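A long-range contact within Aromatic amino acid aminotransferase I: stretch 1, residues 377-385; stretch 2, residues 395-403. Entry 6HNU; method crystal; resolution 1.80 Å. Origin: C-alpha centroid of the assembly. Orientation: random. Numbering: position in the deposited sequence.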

# COMPACT_ATOMS: atom_id res chain seq x y z
N PHE B 377 13.38 27.58 31.09
CA PHE B 377 14.79 27.38 30.67
C PHE B 377 15.16 28.26 29.48
O PHE B 377 16.37 28.53 29.32
N VAL B 378 14.20 28.72 28.69
CA VAL B 378 14.52 29.42 27.42
C VAL B 378 14.46 30.91 27.67
O VAL B 378 13.43 31.44 28.08
N PRO B 379 15.57 31.64 27.40
CA PRO B 379 15.58 33.09 27.59
C PRO B 379 14.54 33.85 26.78
O PRO B 379 14.52 33.78 25.57
N LYS B 380 13.75 34.67 27.48
CA LYS B 380 12.53 35.32 26.95
C LYS B 380 12.85 36.57 26.14
O LYS B 380 11.98 36.92 25.29
N GLU B 381 14.02 37.19 26.33
CA GLU B 381 14.40 38.44 25.61
C GLU B 381 14.46 38.16 24.12
O GLU B 381 14.33 39.12 23.36
N VAL B 382 14.73 36.92 23.70
CA VAL B 382 14.94 36.60 22.25
C VAL B 382 14.04 35.45 21.78
O VAL B 382 14.25 34.96 20.64
N SER B 383 13.08 35.01 22.61
CA SER B 383 12.28 33.79 22.34
C SER B 383 10.80 34.04 22.61
O SER B 383 10.46 34.98 23.36
N SER B 384 9.95 33.25 21.95
CA SER B 384 8.51 33.12 22.28
C SER B 384 8.06 31.68 22.03
O SER B 384 8.81 30.90 21.37
N PHE B 385 6.91 31.31 22.57
CA PHE B 385 6.37 29.95 22.38
C PHE B 385 4.86 29.99 22.59
O PHE B 385 4.40 30.83 23.40
N THR B 395 6.89 24.20 19.48
CA THR B 395 7.89 25.06 18.80
C THR B 395 8.42 26.14 19.74
O THR B 395 7.67 26.62 20.63
N VAL B 396 9.70 26.48 19.54
CA VAL B 396 10.31 27.69 20.14
C VAL B 396 10.66 28.63 18.99
O VAL B 396 11.38 28.19 18.11
N THR B 397 10.15 29.86 19.02
CA THR B 397 10.44 30.93 18.03
C THR B 397 11.57 31.80 18.61
O THR B 397 11.60 32.02 19.87
N LEU B 398 12.54 32.20 17.77
CA LEU B 398 13.69 33.05 18.18
C LEU B 398 13.76 34.25 17.24
O LEU B 398 13.44 34.10 16.07
N ASP B 399 14.12 35.43 17.75
CA ASP B 399 14.31 36.66 16.95
C ASP B 399 15.76 36.62 16.46
O ASP B 399 16.68 36.87 17.29
N ALA B 400 16.00 36.14 15.24
CA ALA B 400 17.39 35.92 14.78
C ALA B 400 18.11 37.27 14.72
O ALA B 400 19.35 37.27 14.85
N SER B 401 17.35 38.36 14.54
CA SER B 401 17.87 39.74 14.40
C SER B 401 18.57 40.18 15.69
O SER B 401 19.33 41.15 15.62
N LYS B 402 18.43 39.44 16.80
CA LYS B 402 19.06 39.75 18.11
C LYS B 402 20.34 38.96 18.34
O LYS B 402 21.00 39.16 19.36
N HIS B 403 20.70 38.07 17.41
CA HIS B 403 21.91 37.24 17.53
C HIS B 403 23.09 38.19 17.37
O HIS B 403 23.06 39.04 16.49

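Three backbone hydrogen bonds hold the stretches together as a short antiparallel ladder. Ser384 and Thr397 form the hydrogen-bonded pair, Ser384 N donating to Thr397 O and Thr397 N to Ser384 O, each at 2.9 Å and close to linear; Asp399 N reaches Val382 O, also at 2.9 Å. Between these rungs, Ser383 and Leu398 face each other as a non-hydrogen-bonded pair, where CA-H...O contacts run from Ser383 CA to Thr397 O (3.1 Å) and from Leu398 CA to Val382 O (3.2 Å). The one side-chain hydrogen bond across the stretches is weak: Lys402 NZ to Glu381 O, 3.4 Å. Lys402 (chi1 m, the remaining chi angles t) extends nearly straight beyond CB, and its CB lies 3.6 Å from CG1 of Val382 (m), so a largely aliphatic chain covers the valine. Two polar side chains bond within their own stretch. Ser383 (p) turns its OG back to Pro379 O, 2.8 Å, tying the preceding loop to the strand, while Asp399 (chi1 t) accepts at OD1 from Ser401 OG at 2.6 Å and Ser401 N at 3.0 Å, bracing the turn after the strand; OD1 is also bonded elsewhere in the structure. On the face shared by Ser383 and Leu398, Leu398 (m, t) brings CD2 to 3.7 Å from Ser383 CB. Val396 (t) adds CG1 to the same apolar patch, 4.1 Å from CG1 of Val378 (t), whose CA-to-CB bond points toward stretch 2. The other face carries Ser384 (p) and Thr397 (m), paired side by side with Ser384 OG 3.5 Å from Thr397 CB. At the far end of the ladder, Phe385 (chi1 p) touches stretch 2 through its CB, 3.6 Å from Thr395 O; its ring leads away, so CB rather than the ring makes the closest contact.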

# COMPACT_ATOMS: atom_id res chain seq x y z
CB PHE B 377 15.04 25.91 30.36
CG PHE B 377 15.13 25.04 31.58
CD1 PHE B 377 16.07 25.31 32.57
CD2 PHE B 377 14.30 23.95 31.74
CE1 PHE B 377 16.16 24.50 33.69
CE2 PHE B 377 14.38 23.16 32.87
CZ PHE B 377 15.32 23.42 33.84
CB VAL B 378 13.60 29.01 26.25
CG1 VAL B 378 14.02 29.74 24.99
CG2 VAL B 378 13.62 27.51 26.02
CB PRO B 379 16.99 33.55 27.16
CG PRO B 379 17.66 32.32 26.56
CD PRO B 379 16.87 31.11 27.00
CB LYS B 380 11.60 35.61 28.12
CG LYS B 380 11.22 34.37 28.93
CD LYS B 380 10.28 34.68 30.08
CE LYS B 380 9.92 33.44 30.87
NZ LYS B 380 9.07 32.55 30.05
CB GLU B 381 15.78 39.01 25.95
CG GLU B 381 16.07 39.17 27.43
CD GLU B 381 16.39 37.86 28.13
OE1 GLU B 381 17.43 37.79 28.83
OE2 GLU B 381 15.58 36.92 27.99
CB VAL B 382 16.41 36.29 21.95
CG1 VAL B 382 17.30 37.49 22.18
CG2 VAL B 382 16.92 35.09 22.71
CB SER B 383 12.80 32.63 23.10
OG SER B 383 12.28 32.62 24.42
CB SER B 384 7.69 34.07 21.50
OG SER B 384 7.88 33.86 20.12
CB PHE B 385 7.15 28.96 23.25
CG PHE B 385 6.98 29.18 24.73
CD1 PHE B 385 5.87 28.69 25.39
CD2 PHE B 385 7.93 29.89 25.45
CE1 PHE B 385 5.71 28.89 26.76
CE2 PHE B 385 7.77 30.10 26.81
CZ PHE B 385 6.66 29.60 27.46
CB THR B 395 7.35 25.63 17.50
OG1 THR B 395 6.17 26.39 17.78
CG2 THR B 395 7.11 24.52 16.51
CB VAL B 396 11.56 27.32 20.94
CG1 VAL B 396 12.17 28.56 21.55
CG2 VAL B 396 11.24 26.28 21.99
CB THR B 397 9.15 31.66 17.68
OG1 THR B 397 8.31 30.75 16.97
CG2 THR B 397 9.32 32.90 16.84
CB LEU B 398 15.01 32.25 18.17
CG LEU B 398 15.07 30.96 18.99
CD1 LEU B 398 16.38 30.21 18.74
CD2 LEU B 398 14.91 31.21 20.48
CB ASP B 399 13.97 37.94 17.73
CG ASP B 399 14.15 39.19 16.89
OD1 ASP B 399 14.74 39.08 15.78
OD2 ASP B 399 13.71 40.26 17.34
CB ALA B 400 17.41 35.23 13.44
CB SER B 401 16.79 40.69 13.95
OG SER B 401 16.03 41.17 15.05
CB LYS B 402 18.05 39.50 19.24
CG LYS B 402 16.94 40.54 19.18
CD LYS B 402 15.97 40.56 20.31
CE LYS B 402 15.27 41.90 20.35
NZ LYS B 402 14.43 42.04 21.56
CB HIS B 403 21.98 36.14 16.47
CG HIS B 403 23.06 35.16 16.74
ND1 HIS B 403 24.40 35.49 16.55
CD2 HIS B 403 23.03 33.91 17.23
CE1 HIS B 403 25.14 34.45 16.86
NE2 HIS B 403 24.32 33.46 17.30